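Protein Pcdhgb2 (Mus musculus, PDB 5SZR) probably mediates calcium-dependent cell adhesion through its extracellular cadherin domains and may help establish and maintain specific neuronal connections in the brain. Local coordinates at residues 47-50 and 51-55; 69-72 and 73-76; 227-230 and 231-234; 269-272 and 273-276. All coordinates share one frame; numbering follows the deposited sequence.

Interaction 1. Residues 47-50 and 51-55. With EDO (1,2-ethanediol), chain B.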
loop_
_atom_site.group_PDB
_atom_site.type_symbol
_atom_site.label_atom_id
_atom_site.label_comp_id
_atom_site.label_asym_id
_atom_site.label_seq_id
_atom_site.Cartn_x
_atom_site.Cartn_y
_atom_site.Cartn_z
ATOM N N VAL A 47 45.836 1.654 59.460
ATOM C CA VAL A 47 45.232 2.150 58.233
ATOM C C VAL A 47 44.404 1.042 57.609
ATOM O O VAL A 47 44.583 -0.149 57.887
ATOM C CB VAL A 47 46.266 2.680 57.218
ATOM C CG1 VAL A 47 47.077 3.827 57.825
ATOM C CG2 VAL A 47 47.166 1.552 56.726
ATOM N N ASP A 48 43.481 1.454 56.749
ATOM C CA ASP A 48 42.680 0.510 55.994
ATOM C C ASP A 48 43.563 -0.267 55.023
ATOM O O ASP A 48 44.630 0.195 54.609
ATOM C CB ASP A 48 41.575 1.246 55.241
ATOM C CG ASP A 48 40.632 0.306 54.523
ATOM O OD1 ASP A 48 39.855 -0.392 55.210
ATOM O OD2 ASP A 48 40.671 0.267 53.276
ATOM N N GLU A 49 43.112 -1.476 54.678
ATOM C CA GLU A 49 43.875 -2.323 53.767
ATOM C C GLU A 49 44.117 -1.627 52.434
ATOM O O GLU A 49 45.188 -1.776 51.832
ATOM C CB GLU A 49 43.147 -3.649 53.556
ATOM C CG GLU A 49 43.735 -4.501 52.451
ATOM C CD GLU A 49 42.945 -5.770 52.214
ATOM O OE1 GLU A 49 41.879 -5.928 52.845
ATOM O OE2 GLU A 49 43.393 -6.606 51.403
ATOM N N GLN A 50 43.140 -0.852 51.962
ATOM C CA GLN A 50 43.294 -0.171 50.683
ATOM C C GLN A 50 44.338 0.938 50.737
ATOM O O GLN A 50 44.899 1.289 49.695
ATOM C CB GLN A 50 41.947 0.383 50.219
ATOM C CG GLN A 50 40.876 -0.682 50.098
ATOM C CD GLN A 50 41.373 -1.922 49.374
ATOM O OE1 GLN A 50 41.240 -3.041 49.874
ATOM N NE2 GLN A 50 41.943 -1.729 48.188
ATOM N N VAL A 51 44.613 1.493 51.919
ATOM C CA VAL A 51 45.708 2.455 52.044
ATOM C C VAL A 51 47.028 1.803 51.647
ATOM O O VAL A 51 47.795 2.348 50.843
ATOM C CB VAL A 51 45.771 3.025 53.473
ATOM C CG1 VAL A 51 47.078 3.777 53.691
ATOM C CG2 VAL A 51 44.585 3.938 53.741
ATOM N N GLU A 52 47.308 0.621 52.206
ATOM C CA GLU A 52 48.525 -0.102 51.854
ATOM C C GLU A 52 48.568 -0.447 50.371
ATOM O O GLU A 52 49.651 -0.651 49.813
ATOM C CB GLU A 52 48.632 -1.380 52.687
ATOM C CG GLU A 52 48.893 -1.163 54.168
ATOM C CD GLU A 52 50.359 -0.917 54.479
ATOM O OE1 GLU A 52 51.137 -0.641 53.541
ATOM O OE2 GLU A 52 50.736 -1.005 55.668
ATOM N N ARG A 53 47.407 -0.517 49.719
ATOM C CA ARG A 53 47.307 -0.948 48.334
ATOM C C ARG A 53 47.305 0.207 47.341
ATOM O O ARG A 53 47.497 -0.021 46.142
ATOM C CB ARG A 53 46.034 -1.784 48.150
ATOM C CG ARG A 53 46.150 -2.882 47.113
ATOM C CD ARG A 53 45.446 -4.150 47.578
ATOM N NE ARG A 53 45.678 -4.447 48.995
ATOM C CZ ARG A 53 46.832 -4.880 49.505
ATOM N NH1 ARG A 53 46.932 -5.131 50.806
ATOM N NH2 ARG A 53 47.890 -5.057 48.723
ATOM N N ILE A 54 47.108 1.434 47.807
ATOM C CA ILE A 54 47.010 2.600 46.944
ATOM C C ILE A 54 48.212 3.525 47.100
ATOM O O ILE A 54 48.695 4.089 46.114
ATOM C CB ILE A 54 45.689 3.357 47.225
ATOM C CG1 ILE A 54 44.485 2.533 46.767
ATOM C CG2 ILE A 54 45.686 4.730 46.570
ATOM C CD1 ILE A 54 44.405 2.363 45.265
ATOM N N PHE A 55 48.712 3.688 48.323
ATOM C CA PHE A 55 49.766 4.646 48.614
ATOM C C PHE A 55 51.070 3.949 48.980
ATOM O O PHE A 55 51.078 2.855 49.556
ATOM C CB PHE A 55 49.359 5.584 49.759
ATOM C CG PHE A 55 48.106 6.355 49.492
ATOM C CD1 PHE A 55 48.147 7.540 48.782
ATOM C CD2 PHE A 55 46.886 5.895 49.954
ATOM C CE1 PHE A 55 46.991 8.254 48.534
ATOM C CE2 PHE A 55 45.725 6.603 49.712
ATOM C CZ PHE A 55 45.776 7.786 48.998
HETATM C C1 EDO B . 40.527 -3.081 58.335
HETATM O O1 EDO B . 39.717 -1.925 58.094
HETATM C C2 EDO B . 41.066 -3.622 57.019
HETATM O O2 EDO B . 41.915 -2.638 56.419
#
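Gln50 and Arg53 meet one turn apart on the outer surface of a short helix, while Val51 meets Val47 on its inner side. Gln50 bends at its second torsion (chi2 -46°), which carries the amide forward along the helix until NE2 stands 4.1 Å from Arg53 CB, the two side chains running at a slant to each other. The backbone of Arg53 is held loosely: its N gives weak bonds to Gln50 O and Glu49 O. Its guanidinium reaches towards Glu49, whose CG lies at its edge, 3.7 Å from NH1. The salt bridge is a long one, Glu49 OE2 to Arg53 NH1 measuring 3.9 Å, and the carboxylate and guanidinium planes stand 81° apart, so no flat two-pronged pairing forms.

Val51 is the buried member. Its CG1, anti to the backbone N (chi1 167°), lies 3.8 Å from Val47 CG2, and the two valines cross nearly at right angles. CG2 rests over the backbone of Asp48, whose O accepts from Val51 N at 3.0 Å, the donor well above the carbonyl plane. Val51 also packs on Leu80 of strand 77-85. Cutting Val51 back to an alanine is likely to open a gap between Val47, the Asp48 backbone and Leu80, since only CB would still touch Val47.

The start of the turn is fixed by Asp48, whose OD2 accepts from Gln50 N at 3.0 Å, while O1 of a bound 1,2-ethanediol donates to OD1 at 3.3 Å. This is a short N-capped helix of about one and a half turns, joining strands 41-44 and 55-57 of a cadherin domain.

Interaction 2. Residues 69-72 and 73-76. With CA (calcium ion), chain J; CA (calcium ion), chain K.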
loop_
_atom_site.group_PDB
_atom_site.type_symbol
_atom_site.label_atom_id
_atom_site.label_comp_id
_atom_site.label_asym_id
_atom_site.label_seq_id
_atom_site.Cartn_x
_atom_site.Cartn_y
_atom_site.Cartn_z
ATOM N N ASN A 69 45.833 3.324 40.561
ATOM C CA ASN A 69 44.879 4.317 40.093
ATOM C C ASN A 69 43.819 4.589 41.148
ATOM O O ASN A 69 43.480 3.724 41.961
ATOM C CB ASN A 69 44.224 3.859 38.789
ATOM C CG ASN A 69 45.189 3.871 37.630
ATOM O OD1 ASN A 69 45.771 2.845 37.282
ATOM N ND2 ASN A 69 45.376 5.043 37.030
ATOM N N LEU A 70 43.307 5.811 41.137
ATOM C CA LEU A 70 42.225 6.187 42.029
ATOM C C LEU A 70 40.879 5.974 41.336
ATOM O O LEU A 70 40.802 5.659 40.143
ATOM C CB LEU A 70 42.390 7.636 42.486
ATOM C CG LEU A 70 43.726 7.957 43.175
ATOM C CD1 LEU A 70 43.790 9.401 43.669
ATOM C CD2 LEU A 70 43.987 6.992 44.321
ATOM N N ASP A 71 39.805 6.133 42.112
ATOM C CA ASP A 71 38.447 6.009 41.594
ATOM C C ASP A 71 37.467 6.564 42.623
ATOM O O ASP A 71 37.197 5.922 43.642
ATOM C CB ASP A 71 38.113 4.553 41.256
ATOM C CG ASP A 71 36.698 4.375 40.731
ATOM O OD1 ASP A 71 36.087 5.360 40.277
ATOM O OD2 ASP A 71 36.199 3.228 40.766
ATOM N N PHE A 72 36.940 7.765 42.360
ATOM C CA PHE A 72 36.009 8.406 43.285
ATOM C C PHE A 72 34.773 7.549 43.522
ATOM O O PHE A 72 34.200 7.571 44.616
ATOM C CB PHE A 72 35.617 9.777 42.742
ATOM C CG PHE A 72 34.616 10.512 43.591
ATOM C CD1 PHE A 72 35.038 11.324 44.632
ATOM C CD2 PHE A 72 33.255 10.414 43.333
ATOM C CE1 PHE A 72 34.124 12.009 45.408
ATOM C CE2 PHE A 72 32.337 11.097 44.109
ATOM C CZ PHE A 72 32.771 11.898 45.147
ATOM N N GLU A 73 34.349 6.789 42.514
ATOM C CA GLU A 73 33.164 5.957 42.662
ATOM C C GLU A 73 33.399 4.789 43.614
ATOM O O GLU A 73 32.428 4.233 44.140
ATOM C CB GLU A 73 32.708 5.449 41.287
ATOM C CG GLU A 73 31.951 6.482 40.438
ATOM C CD GLU A 73 32.767 7.737 40.125
ATOM O OE1 GLU A 73 33.934 7.610 39.701
ATOM O OE2 GLU A 73 32.235 8.855 40.304
ATOM N N THR A 74 34.657 4.411 43.848
ATOM C CA THR A 74 35.008 3.333 44.765
ATOM C C THR A 74 35.380 3.839 46.156
ATOM O O THR A 74 34.975 3.242 47.160
ATOM C CB THR A 74 36.177 2.518 44.197
ATOM O OG1 THR A 74 35.839 2.035 42.896
ATOM C CG2 THR A 74 36.494 1.333 45.098
ATOM N N ALA A 75 36.140 4.927 46.242
ATOM C CA ALA A 75 36.516 5.489 47.533
ATOM C C ALA A 75 36.643 6.996 47.395
ATOM O O ALA A 75 37.390 7.482 46.538
ATOM C CB ALA A 75 37.827 4.880 48.042
ATOM N N LYS A 76 35.918 7.729 48.238
ATOM C CA LYS A 76 35.951 9.184 48.217
ATOM C C LYS A 76 37.020 9.782 49.126
ATOM O O LYS A 76 37.315 10.977 49.000
ATOM C CB LYS A 76 34.583 9.750 48.610
ATOM C CG LYS A 76 33.463 9.351 47.675
ATOM C CD LYS A 76 32.142 9.949 48.121
ATOM C CE LYS A 76 30.984 9.349 47.358
ATOM N NZ LYS A 76 29.686 9.670 48.013
HETATM CA CA CA J . 35.832 6.888 38.499
HETATM CA CA CA K . 33.678 9.922 38.641
HETATM O O HOH W 1 39.812 6.775 45.197
HETATM O O HOH W 2 34.573 4.792 37.255
HETATM O O HOH W 3 37.831 5.966 37.763
#
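Asp71 O is gripped by two backbone donors, Thr74 N and Ala75 N, each at 3.0 Å. Ala75 N comes nearly straight on, along the C=O axis, whereas Thr74 N sits high above the carbonyl plane; together they wind residues 71-75 into a tight turn. Water 1 ties the ends of the same turn, accepting from Asp71 N and donating to Ala75 O.

The Asp71 carboxylate, with CG anti to the backbone N (chi1 179°), divides its work. OD1 binds one calcium ion at 2.4 Å and also accepts from Glu73 N, which approaches from above the carboxylate plane. OD2 takes the Thr74 OG1 hydroxyl in a bond modelled so short that its exact length is doubtful. Glu73 bends at chi2 (60°), bringing OE1 between the two calcium ions, 2.4 Å from the one held by Asp71 OD1, while OE1 and OE2 together chelate the second. Asp71 OD1 and Glu73 OE1 thus share a metal.

Phe72 leaves the backbone on roughly the opposite side from Asp71. Lys76 lays its extended chain across one ring face, CG 3.8 Å from the ring centroid in a CH-pi contact, and Glu73 OE2 lies at the ring edge, 3.6 Å from CD2. Replacing Phe72 by an alanine is likely to cost the lysine chain its platform and let it swing more freely.

Glu16, Asp105 and waters 2 and 3 complete the first site; Glu16, Asp102, Glu103, Asp105 and Asp138 the second. The sequence Asp71-Phe72-Glu73 is the DXE motif of the calcium-binding junction between successive cadherin domains.

Interaction 3. Residues 227-230 and 231-234. With MAN (alpha-D-mannopyranose), chain T.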
loop_
_atom_site.group_PDB
_atom_site.type_symbol
_atom_site.label_atom_id
_atom_site.label_comp_id
_atom_site.label_asym_id
_atom_site.label_seq_id
_atom_site.Cartn_x
_atom_site.Cartn_y
_atom_site.Cartn_z
ATOM N N ASN A 227 -25.162 -14.478 -28.883
ATOM C CA ASN A 227 -25.076 -15.923 -29.097
ATOM C C ASN A 227 -23.820 -16.527 -28.483
ATOM O O ASN A 227 -23.394 -17.622 -28.871
ATOM C CB ASN A 227 -25.170 -16.274 -30.586
ATOM C CG ASN A 227 -26.439 -15.742 -31.219
ATOM O OD1 ASN A 227 -27.498 -15.737 -30.595
ATOM N ND2 ASN A 227 -26.335 -15.281 -32.461
ATOM N N ASN A 228 -23.219 -15.807 -27.540
ATOM C CA ASN A 228 -22.122 -16.323 -26.743
ATOM C C ASN A 228 -22.518 -17.642 -26.081
ATOM O O ASN A 228 -23.683 -17.842 -25.722
ATOM C CB ASN A 228 -21.763 -15.315 -25.662
ATOM C CG ASN A 228 -22.936 -15.029 -24.745
ATOM O OD1 ASN A 228 -23.922 -14.409 -25.152
ATOM N ND2 ASN A 228 -22.849 -15.507 -23.510
ATOM N N PRO A 229 -21.569 -18.554 -25.889
ATOM C CA PRO A 229 -21.856 -19.732 -25.077
ATOM C C PRO A 229 -22.169 -19.314 -23.656
ATOM O O PRO A 229 -21.655 -18.292 -23.167
ATOM C CB PRO A 229 -20.552 -20.543 -25.152
ATOM C CG PRO A 229 -19.752 -19.933 -26.263
ATOM C CD PRO A 229 -20.166 -18.506 -26.331
ATOM N N PRO A 230 -23.027 -20.055 -22.963
ATOM C CA PRO A 230 -23.183 -19.818 -21.527
ATOM C C PRO A 230 -21.883 -20.145 -20.817
ATOM O O PRO A 230 -21.121 -21.017 -21.242
ATOM C CB PRO A 230 -24.303 -20.783 -21.118
ATOM C CG PRO A 230 -24.908 -21.249 -22.382
ATOM C CD PRO A 230 -23.848 -21.178 -23.424
ATOM N N GLY A 231 -21.624 -19.418 -19.732
ATOM C CA GLY A 231 -20.365 -19.563 -19.030
ATOM C C GLY A 231 -19.187 -18.875 -19.681
ATOM O O GLY A 231 -18.042 -19.264 -19.433
ATOM N N THR A 232 -19.428 -17.860 -20.510
ATOM C CA THR A 232 -18.366 -17.135 -21.194
ATOM C C THR A 232 -17.911 -15.965 -20.333
ATOM O O THR A 232 -18.717 -15.097 -19.979
ATOM C CB THR A 232 -18.838 -16.618 -22.553
ATOM O OG1 THR A 232 -19.257 -17.716 -23.371
ATOM C CG2 THR A 232 -17.716 -15.867 -23.250
ATOM N N SER A 233 -16.623 -15.943 -20.004
ATOM C CA SER A 233 -16.050 -14.823 -19.268
ATOM C C SER A 233 -16.065 -13.567 -20.135
ATOM O O SER A 233 -15.425 -13.526 -21.192
ATOM C CB SER A 233 -14.626 -15.161 -18.830
ATOM O OG SER A 233 -13.897 -13.990 -18.487
ATOM N N ILE A 234 -16.786 -12.543 -19.685
ATOM C CA ILE A 234 -16.976 -11.335 -20.477
ATOM C C ILE A 234 -16.196 -10.131 -19.951
ATOM O O ILE A 234 -16.010 -9.166 -20.708
ATOM C CB ILE A 234 -18.472 -10.978 -20.605
ATOM C CG1 ILE A 234 -19.059 -10.580 -19.248
ATOM C CG2 ILE A 234 -19.254 -12.132 -21.218
ATOM C CD1 ILE A 234 -20.558 -10.339 -19.287
HETATM C C1 MAN T . -12.496 -14.306 -18.341
HETATM C C2 MAN T . -12.026 -12.914 -17.889
HETATM C C3 MAN T . -12.213 -11.912 -19.024
HETATM C C4 MAN T . -11.568 -12.417 -20.331
HETATM C C5 MAN T . -12.079 -13.819 -20.673
HETATM C C6 MAN T . -11.375 -14.453 -21.855
HETATM O O2 MAN T . -10.626 -12.910 -17.583
HETATM O O3 MAN T . -11.697 -10.627 -18.676
HETATM O O4 MAN T . -11.902 -11.546 -21.396
HETATM O O5 MAN T . -11.896 -14.709 -19.539
HETATM O O6 MAN T . -11.893 -15.778 -21.998
#
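This is a local turn contact at the surface, where Pro229 and Thr232 meet as the loop after strand 219-225 enters strand 232-240. A type II beta turn runs from Pro229 to Thr232, with Pro230 and Gly231 at its corners. Pro230 suits the first corner because its ring already fixes phi near -65°. Gly231 has a positive phi of 78°, a conformation that favours glycine, and a beta carbon at this place would collide with Pro230 O.

Thr232 closes the turn with its side chain. OG1 lies beside its own backbone N and opposite the carbonyl carbon (chi1 -59°), which swings the hydroxyl back across the turn to donate to Pro229 O; at 2.5 Å from OG1 to O the bond is very short, and its length is doubtful. The same OG1 rests against the Pro229 ring, 3.2 Å from CD and 3.6 Å from CB, so the hydroxyl sits over the proline as well as on its carbonyl. Asn228 adds a weak bond from ND2 to Pro229 O at 3.0 Å. Its stronger ties lie elsewhere: OD1 accepts from Phe283 N, and ND2 also donates to Arg281 O, fastening the loop to the chain that follows strand 276-279.

One residue past the turn, Ser233 carries an O-linked mannose, the bond from OG to C1 measuring 1.4 Å. Gly231 and Thr232 both pair with Ala279 of strand 276-279, so the type II turn runs into a G1 beta bulge at the start of a strand in the cadherin domain's antiparallel sheet.

Interaction 4. Residues 269-272 and 273-276. With MAN (alpha-D-mannopyranose), chain T.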
loop_
_atom_site.group_PDB
_atom_site.type_symbol
_atom_site.label_atom_id
_atom_site.label_comp_id
_atom_site.label_asym_id
_atom_site.label_seq_id
_atom_site.Cartn_x
_atom_site.Cartn_y
_atom_site.Cartn_z
ATOM N N SER A 269 -22.818 -13.496 -13.467
ATOM C CA SER A 269 -22.290 -13.723 -12.132
ATOM C C SER A 269 -20.852 -13.232 -12.112
ATOM O O SER A 269 -20.258 -12.949 -13.156
ATOM C CB SER A 269 -22.356 -15.200 -11.734
ATOM O OG SER A 269 -21.454 -15.962 -12.517
ATOM N N VAL A 270 -20.286 -13.135 -10.913
ATOM C CA VAL A 270 -18.883 -12.778 -10.754
ATOM C C VAL A 270 -18.239 -13.774 -9.802
ATOM O O VAL A 270 -18.846 -14.183 -8.807
ATOM C CB VAL A 270 -18.709 -11.324 -10.260
ATOM C CG1 VAL A 270 -19.153 -11.170 -8.813
ATOM C CG2 VAL A 270 -17.275 -10.870 -10.448
ATOM N N ASN A 271 -17.027 -14.204 -10.140
ATOM C CA ASN A 271 -16.267 -15.056 -9.239
ATOM C C ASN A 271 -15.761 -14.219 -8.067
ATOM O O ASN A 271 -15.133 -13.174 -8.264
ATOM C CB ASN A 271 -15.104 -15.709 -9.980
ATOM C CG ASN A 271 -14.311 -16.652 -9.101
ATOM O OD1 ASN A 271 -13.493 -16.222 -8.284
ATOM N ND2 ASN A 271 -14.545 -17.950 -9.266
ATOM N N GLN A 272 -16.045 -14.671 -6.844
ATOM C CA GLN A 272 -15.825 -13.830 -5.670
ATOM C C GLN A 272 -14.348 -13.568 -5.385
ATOM O O GLN A 272 -14.028 -12.593 -4.695
ATOM C CB GLN A 272 -16.474 -14.464 -4.440
ATOM C CG GLN A 272 -15.737 -15.689 -3.924
ATOM C CD GLN A 272 -16.191 -16.111 -2.539
ATOM O OE1 GLN A 272 -17.037 -15.458 -1.924
ATOM N NE2 GLN A 272 -15.627 -17.205 -2.040
ATOM N N ASP A 273 -13.442 -14.404 -5.887
ATOM C CA ASP A 273 -12.022 -14.217 -5.621
ATOM C C ASP A 273 -11.271 -13.598 -6.790
ATOM O O ASP A 273 -10.355 -12.799 -6.572
ATOM C CB ASP A 273 -11.376 -15.554 -5.244
ATOM C CG ASP A 273 -11.943 -16.135 -3.961
ATOM O OD1 ASP A 273 -12.398 -15.354 -3.098
ATOM O OD2 ASP A 273 -11.937 -17.373 -3.812
ATOM N N SER A 274 -11.644 -13.931 -8.024
ATOM C CA SER A 274 -10.935 -13.440 -9.199
ATOM C C SER A 274 -11.544 -12.177 -9.794
ATOM O O SER A 274 -10.847 -11.456 -10.519
ATOM C CB SER A 274 -10.905 -14.514 -10.291
ATOM O OG SER A 274 -12.157 -14.570 -10.944
ATOM N N GLY A 275 -12.818 -11.906 -9.528
ATOM C CA GLY A 275 -13.491 -10.787 -10.149
ATOM C C GLY A 275 -13.886 -11.001 -11.591
ATOM O O GLY A 275 -14.400 -10.066 -12.220
ATOM N N VAL A 276 -13.655 -12.195 -12.142
ATOM C CA VAL A 276 -14.108 -12.493 -13.493
ATOM C C VAL A 276 -15.628 -12.475 -13.523
ATOM O O VAL A 276 -16.289 -13.040 -12.641
ATOM C CB VAL A 276 -13.556 -13.846 -13.962
ATOM C CG1 VAL A 276 -14.241 -14.274 -15.242
ATOM C CG2 VAL A 276 -12.056 -13.760 -14.166
HETATM C C1 MAN T . -12.496 -14.306 -18.341
HETATM C C2 MAN T . -12.026 -12.914 -17.889
HETATM C C3 MAN T . -12.213 -11.912 -19.024
HETATM C C4 MAN T . -11.568 -12.417 -20.331
HETATM C C5 MAN T . -12.079 -13.819 -20.673
HETATM C C6 MAN T . -11.375 -14.453 -21.855
HETATM O O2 MAN T . -10.626 -12.910 -17.583
HETATM O O3 MAN T . -11.697 -10.627 -18.676
HETATM O O4 MAN T . -11.902 -11.546 -21.396
HETATM O O5 MAN T . -11.896 -14.709 -19.539
HETATM O O6 MAN T . -11.893 -15.778 -21.998
#
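Asn271 CB lies 3.3 Å from Ser274 OG, and from there the side chain reaches into the loop ahead of it. CG stands anti to the backbone N (chi1 -178°), bringing the amide over the start of the turn, with Ser274 OG 3.5 Å from CG. At the tip OD1 accepts two backbone N-H groups, from Asp273 N and from Ser274 N, both at 3.0 Å. The donors arrive from opposite faces of the amide plane, each tilted out of it, so the oxygen is held from two sides, which restrains the rotation of the amide.

The backbone of the same residue repeats the grip: Asn271 O accepts from Gly275 N at 2.9 Å. Side-chain and main-chain oxygens of one asparagine capping the N-H groups that follow make an Asx motif, here set in the hairpin connection between strands 268-270 and 276-279 of the cadherin domain. Gly275, with its positive phi of 76°, lets the chain turn back, and Asn271 N then donates to Val276 O at 2.9 Å. Val276 O also receives a CA-H contact from Val270.

Ser274 forms an ST turn of its own, OG accepting from Val276 N at 3.1 Å. On the outer side Gln272 and Asp273 run alongside each other, amide and carboxylate planes 31° apart. Val276 faces the mannose borne by Ser233: CG1 approaches its C1 and C2, while CG2 lies near C2 and O2, so both methyls pack against the C1-C2 end of the sugar.

The chain holds extracellular cadherin domains 3-6 of the longer protein, and the four contacts, in numerical order along it, form two pairs. Interactions 1 and 2 have centres 13 Å apart in the first domain of the chain and touch where Ile54 CG2 packs 3.6 Å from Leu70 CD2, so the short helix lies close to the calcium-binding loop. Interactions 3 and 4 belong to its third domain, centres 15 Å apart; both reach the sheet containing strands 232-240, 276-279 and 268-270, and share the mannose on Ser233. Between the pairs lie 78 to 101 Å, centre to centre, reflecting a long rod of domains stiffened by calcium at the junctions and glycosylated along its sides.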